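Local atomic coordinates of CheA (Treponema denticola, PDB entry 6Y1Y), a protein that probably relays chemoreceptor signals to the flagellar motors as a histidine kinase that autophosphorylates and passes the phosphate to CheY or CheB, here represented by its dimerization domain. Residues Q29-F41 / F90-F104. Numbering follows the deposited sequence.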
loop_
_atom_site.group_PDB
_atom_site.type_symbol
_atom_site.label_atom_id
_atom_site.label_comp_id
_atom_site.label_asym_id
_atom_site.label_seq_id
_atom_site.Cartn_x
_atom_site.Cartn_y
_atom_site.Cartn_z
ATOM N N GLN B 29 -12.846 3.921 1.236
ATOM C CA GLN B 29 -11.888 5.015 1.137
ATOM C C GLN B 29 -10.458 4.502 1.224
ATOM O O GLN B 29 -9.566 5.049 0.564
ATOM C CB GLN B 29 -12.177 6.058 2.209
ATOM C CG GLN B 29 -13.438 6.878 1.902
ATOM C CD GLN B 29 -13.399 7.528 0.518
ATOM O OE1 GLN B 29 -14.273 7.298 -0.315
ATOM N NE2 GLN B 29 -12.378 8.337 0.273
ATOM N N SER B 30 -10.230 3.436 1.999
ATOM C CA SER B 30 -8.882 2.874 2.073
ATOM C C SER B 30 -8.487 2.222 0.758
ATOM O O SER B 30 -7.321 2.294 0.364
ATOM C CB SER B 30 -8.787 1.846 3.198
ATOM O OG SER B 30 -8.593 2.463 4.462
ATOM N N THR B 31 -9.435 1.607 0.036
ATOM C CA THR B 31 -9.070 1.078 -1.280
ATOM C C THR B 31 -8.655 2.211 -2.212
ATOM O O THR B 31 -7.732 2.048 -3.019
ATOM C CB THR B 31 -10.206 0.266 -1.916
ATOM O OG1 THR B 31 -11.265 1.147 -2.314
ATOM C CG2 THR B 31 -10.730 -0.807 -0.962
ATOM N N ILE B 32 -9.332 3.359 -2.119
ATOM C CA ILE B 32 -8.991 4.509 -2.954
ATOM C C ILE B 32 -7.641 5.071 -2.544
ATOM O O ILE B 32 -6.825 5.458 -3.394
ATOM C CB ILE B 32 -10.106 5.565 -2.870
ATOM C CG1 ILE B 32 -11.374 5.024 -3.535
ATOM C CG2 ILE B 32 -9.652 6.861 -3.518
ATOM C CD1 ILE B 32 -12.649 5.584 -2.944
ATOM N N GLU B 33 -7.378 5.108 -1.239
ATOM C CA GLU B 33 -6.090 5.590 -0.752
ATOM C C GLU B 33 -4.945 4.748 -1.301
ATOM O O GLU B 33 -3.929 5.287 -1.766
ATOM C CB GLU B 33 -6.093 5.584 0.777
ATOM C CG GLU B 33 -4.869 6.180 1.414
ATOM C CD GLU B 33 -5.069 6.511 2.881
ATOM O OE1 GLU B 33 -6.007 5.970 3.507
ATOM O OE2 GLU B 33 -4.275 7.318 3.412
ATOM N N PHE B 34 -5.098 3.421 -1.288
ATOM C CA PHE B 34 -4.019 2.583 -1.795
ATOM C C PHE B 34 -3.928 2.651 -3.314
ATOM O O PHE B 34 -2.831 2.528 -3.869
ATOM C CB PHE B 34 -4.186 1.137 -1.326
ATOM C CG PHE B 34 -3.838 0.927 0.123
ATOM C CD1 PHE B 34 -2.550 1.173 0.586
ATOM C CD2 PHE B 34 -4.794 0.450 1.012
ATOM C CE1 PHE B 34 -2.228 0.980 1.919
ATOM C CE2 PHE B 34 -4.485 0.261 2.347
ATOM C CZ PHE B 34 -3.199 0.522 2.800
ATOM N N ALA B 35 -5.056 2.827 -4.009
ATOM C CA ALA B 35 -4.968 3.022 -5.454
ATOM C C ALA B 35 -4.220 4.306 -5.788
ATOM O O ALA B 35 -3.409 4.329 -6.720
ATOM C CB ALA B 35 -6.359 3.035 -6.086
ATOM N N GLU B 36 -4.472 5.384 -5.029
ATOM C CA GLU B 36 -3.725 6.630 -5.215
ATOM C C GLU B 36 -2.242 6.432 -4.933
ATOM O O GLU B 36 -1.387 6.996 -5.627
ATOM C CB GLU B 36 -4.263 7.726 -4.291
ATOM C CG GLU B 36 -5.692 8.177 -4.539
ATOM C CD GLU B 36 -6.163 9.168 -3.484
ATOM O OE1 GLU B 36 -5.436 9.359 -2.481
ATOM O OE2 GLU B 36 -7.255 9.754 -3.647
ATOM N N LEU B 37 -1.924 5.662 -3.892
ATOM C CA LEU B 37 -0.528 5.394 -3.559
ATOM C C LEU B 37 0.151 4.557 -4.637
ATOM O O LEU B 37 1.329 4.779 -4.949
ATOM C CB LEU B 37 -0.447 4.709 -2.195
ATOM C CG LEU B 37 -0.625 5.658 -1.004
ATOM C CD1 LEU B 37 -0.882 4.892 0.282
ATOM C CD2 LEU B 37 0.616 6.529 -0.855
ATOM N N TYR B 38 -0.555 3.584 -5.214
ATOM C CA TYR B 38 0.012 2.843 -6.335
ATOM C C TYR B 38 0.358 3.788 -7.482
ATOM O O TYR B 38 1.464 3.735 -8.035
ATOM C CB TYR B 38 -0.970 1.753 -6.802
ATOM C CG TYR B 38 -0.563 1.087 -8.100
ATOM C CD1 TYR B 38 0.444 0.129 -8.132
ATOM C CD2 TYR B 38 -1.165 1.439 -9.302
ATOM C CE1 TYR B 38 0.831 -0.463 -9.328
ATOM C CE2 TYR B 38 -0.782 0.853 -10.496
ATOM C CZ TYR B 38 0.209 -0.103 -10.504
ATOM O OH TYR B 38 0.591 -0.675 -11.703
ATOM N N ASP B 39 -0.582 4.669 -7.847
ATOM C CA ASP B 39 -0.335 5.612 -8.930
ATOM C C ASP B 39 0.839 6.522 -8.608
ATOM O O ASP B 39 1.634 6.858 -9.494
ATOM C CB ASP B 39 -1.584 6.452 -9.203
ATOM C CG ASP B 39 -2.674 5.665 -9.870
ATOM O OD1 ASP B 39 -2.388 4.578 -10.414
ATOM O OD2 ASP B 39 -3.822 6.146 -9.843
ATOM N N LYS B 40 0.926 6.975 -7.354
ATOM C CA LYS B 40 2.009 7.859 -6.941
ATOM C C LYS B 40 3.339 7.128 -7.011
ATOM O O LYS B 40 4.336 7.684 -7.491
ATOM C CB LYS B 40 1.741 8.372 -5.528
ATOM C CG LYS B 40 2.908 9.058 -4.869
ATOM C CD LYS B 40 3.135 10.422 -5.442
ATOM C CE LYS B 40 4.384 11.025 -4.846
ATOM N NZ LYS B 40 4.800 12.195 -5.637
ATOM N N PHE B 41 3.365 5.868 -6.578
ATOM C CA PHE B 41 4.591 5.096 -6.700
ATOM C C PHE B 41 5.007 4.957 -8.163
ATOM O O PHE B 41 6.191 5.098 -8.496
ATOM C CB PHE B 41 4.455 3.715 -6.063
ATOM C CG PHE B 41 5.696 2.899 -6.246
ATOM C CD1 PHE B 41 6.749 3.028 -5.352
ATOM C CD2 PHE B 41 5.857 2.090 -7.368
ATOM C CE1 PHE B 41 7.923 2.324 -5.539
ATOM C CE2 PHE B 41 7.031 1.388 -7.566
ATOM C CZ PHE B 41 8.069 1.505 -6.647
ATOM N N PHE B 90 10.622 10.325 -3.868
ATOM C CA PHE B 90 9.349 9.789 -3.388
ATOM C C PHE B 90 8.729 10.634 -2.289
ATOM O O PHE B 90 7.633 10.298 -1.819
ATOM C CB PHE B 90 9.509 8.341 -2.889
ATOM C CG PHE B 90 9.831 7.361 -3.978
ATOM C CD1 PHE B 90 8.816 6.781 -4.727
ATOM C CD2 PHE B 90 11.153 7.036 -4.263
ATOM C CE1 PHE B 90 9.108 5.885 -5.749
ATOM C CE2 PHE B 90 11.454 6.130 -5.283
ATOM C CZ PHE B 90 10.434 5.566 -6.027
ATOM N N GLY B 91 9.393 11.718 -1.876
ATOM C CA GLY B 91 8.806 12.581 -0.862
ATOM C C GLY B 91 8.484 11.795 0.394
ATOM O O GLY B 91 9.290 10.998 0.887
ATOM N N ASP B 92 7.274 12.006 0.906
ATOM C CA ASP B 92 6.823 11.373 2.132
ATOM C C ASP B 92 6.073 10.074 1.880
ATOM O O ASP B 92 5.254 9.681 2.717
ATOM C CB ASP B 92 5.938 12.333 2.924
ATOM C CG ASP B 92 6.698 13.544 3.426
ATOM O OD1 ASP B 92 7.855 13.379 3.879
ATOM O OD2 ASP B 92 6.148 14.664 3.356
ATOM N N PHE B 93 6.324 9.410 0.751
ATOM C CA PHE B 93 5.603 8.177 0.437
ATOM C C PHE B 93 5.634 7.187 1.593
ATOM O O PHE B 93 4.617 6.566 1.907
ATOM C CB PHE B 93 6.173 7.517 -0.823
ATOM C CG PHE B 93 5.321 6.381 -1.350
ATOM C CD1 PHE B 93 5.486 5.082 -0.871
ATOM C CD2 PHE B 93 4.354 6.614 -2.316
ATOM C CE1 PHE B 93 4.693 4.037 -1.348
ATOM C CE2 PHE B 93 3.565 5.569 -2.795
ATOM C CZ PHE B 93 3.729 4.293 -2.310
ATOM N N ASP B 94 6.801 6.993 2.221
ATOM C CA ASP B 94 6.880 5.960 3.252
ATOM C C ASP B 94 5.900 6.253 4.390
ATOM O O ASP B 94 5.205 5.345 4.857
ATOM C CB ASP B 94 8.325 5.775 3.764
ATOM C CG ASP B 94 9.027 7.078 4.167
ATOM O OD1 ASP B 94 8.429 8.166 4.178
ATOM O OD2 ASP B 94 10.238 7.002 4.486
ATOM N N SER B 95 5.797 7.518 4.803
ATOM C CA SER B 95 4.880 7.916 5.872
ATOM C C SER B 95 3.424 7.809 5.438
ATOM O O SER B 95 2.574 7.347 6.210
ATOM C CB SER B 95 5.180 9.355 6.299
ATOM O OG SER B 95 6.250 9.396 7.214
ATOM N N LEU B 96 3.122 8.235 4.208
ATOM C CA LEU B 96 1.762 8.145 3.681
ATOM C C LEU B 96 1.302 6.696 3.567
ATOM O O LEU B 96 0.150 6.373 3.898
ATOM C CB LEU B 96 1.679 8.827 2.319
ATOM C CG LEU B 96 1.957 10.325 2.272
ATOM C CD1 LEU B 96 1.967 10.777 0.824
ATOM C CD2 LEU B 96 0.907 11.082 3.074
ATOM N N MET B 97 2.183 5.813 3.083
ATOM C CA MET B 97 1.857 4.390 2.995
ATOM C C MET B 97 1.616 3.802 4.378
ATOM O O MET B 97 0.631 3.084 4.600
ATOM C CB MET B 97 2.984 3.648 2.276
ATOM C CG MET B 97 2.749 2.176 2.161
ATOM S SD MET B 97 1.622 1.842 0.807
ATOM C CE MET B 97 1.629 0.048 0.870
ATOM N N LYS B 98 2.498 4.109 5.334
ATOM C CA LYS B 98 2.316 3.572 6.677
ATOM C C LYS B 98 0.994 4.030 7.281
ATOM O O LYS B 98 0.269 3.236 7.884
ATOM C CB LYS B 98 3.483 3.977 7.580
ATOM C CG LYS B 98 3.478 3.157 8.865
ATOM C CD LYS B 98 4.671 3.439 9.756
ATOM C CE LYS B 98 4.603 2.523 10.964
ATOM N NZ LYS B 98 5.716 2.752 11.931
ATOM N N ALA B 99 0.660 5.308 7.125
ATOM C CA ALA B 99 -0.604 5.801 7.668
ATOM C C ALA B 99 -1.794 5.108 7.019
ATOM O O ALA B 99 -2.790 4.821 7.689
ATOM C CB ALA B 99 -0.691 7.320 7.496
ATOM N N ALA B 100 -1.712 4.839 5.715
ATOM C CA ALA B 100 -2.812 4.160 5.044
ATOM C C ALA B 100 -2.981 2.741 5.573
ATOM O O ALA B 100 -4.118 2.275 5.759
ATOM C CB ALA B 100 -2.579 4.153 3.534
ATOM N N VAL B 101 -1.865 2.042 5.841
ATOM C CA VAL B 101 -1.939 0.703 6.430
ATOM C C VAL B 101 -2.562 0.768 7.817
ATOM O O VAL B 101 -3.443 -0.032 8.157
ATOM C CB VAL B 101 -0.542 0.041 6.479
ATOM C CG1 VAL B 101 -0.616 -1.303 7.219
ATOM C CG2 VAL B 101 0.017 -0.151 5.067
ATOM N N THR B 102 -2.149 1.743 8.626
ATOM C CA THR B 102 -2.684 1.871 9.980
ATOM C C THR B 102 -4.196 2.086 9.976
ATOM O O THR B 102 -4.923 1.464 10.768
ATOM C CB THR B 102 -1.962 3.024 10.680
ATOM O OG1 THR B 102 -0.603 2.627 10.925
ATOM C CG2 THR B 102 -2.651 3.387 11.995
ATOM N N LYS B 103 -4.688 2.954 9.092
ATOM C CA LYS B 103 -6.125 3.194 9.001
ATOM C C LYS B 103 -6.873 1.936 8.566
ATOM O O LYS B 103 -7.917 1.585 9.139
ATOM C CB LYS B 103 -6.380 4.338 8.025
ATOM C CG LYS B 103 -7.844 4.623 7.775
ATOM C CD LYS B 103 -8.016 5.723 6.745
ATOM C CE LYS B 103 -9.496 5.933 6.425
ATOM N NZ LYS B 103 -9.726 7.144 5.585
ATOM N N PHE B 104 -6.349 1.240 7.556
ATOM C CA PHE B 104 -6.971 0.004 7.093
ATOM C C PHE B 104 -7.023 -1.040 8.211
ATOM O O PHE B 104 -8.070 -1.648 8.455
ATOM C CB PHE B 104 -6.196 -0.496 5.866
ATOM C CG PHE B 104 -6.692 -1.801 5.283
ATOM C CD1 PHE B 104 -7.986 -2.245 5.485
ATOM C CD2 PHE B 104 -5.859 -2.555 4.481
ATOM C CE1 PHE B 104 -8.417 -3.450 4.931
ATOM C CE2 PHE B 104 -6.291 -3.762 3.920
ATOM C CZ PHE B 104 -7.568 -4.204 4.149
HETATM O O HOH W 1 -6.300 3.488 4.392
HETATM O O HOH W 2 -1.819 8.199 3.704
#
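Leu37 fits as a knob into the hole formed by Phe93, Leu96, Met97 and Ala100. Its two methyls touch different residues. Leu37 CD1 lies 3.7 Å from Ala100 CB and also touches Met97 SD, while CD2 packs on Phe93 CE2. The edge of the Phe93 ring points at the backbone, with Phe93 CE2 3.2 Å from Leu37 O, and Lys40 CG meets the same edge. Phe34 is a second knob, among Met97, Ala100, Val101 and Phe104. Its CG stands anti to the carbonyl carbon (chi1 -75°), which swings the ring in towards the partner helix. Phe34 CE1 comes to 3.6 Å from Ala100 CB. Met97 SD sits at the ring edge, a Met-aromatic contact 5.3 Å from the Phe34 centroid. The Phe41 and Phe90 rings lie with their planes 20° apart but well offset, meeting mainly through Phe41 CD1 and Phe90 CE1. The extended Glu33 lays its carboxylate by Ala100, with Glu33 CD 3.5 Å from Ala100 CB. Such knobs-into-holes packing is that of a coiled coil. Helix residues 29-41 and 93-104 run antiparallel, their short axes at 161°, within the pairing of helices 7-67 and 93-125 in the CheA dimerization domain. No direct hydrogen bond joins the two segments. Water bridges them instead along the more polar flank. One water links Glu33 OE1 to Ser30 OG and Ala100 O. Another donates to Glu33 OE2 and Leu96 O. Lys103 NZ stays 4.4 Å from Glu33 OE1, too far for a salt bridge, though the opposite charges may still attract. In the dimer, Phe34 and Phe104 each stack on their own counterparts in the second subunit.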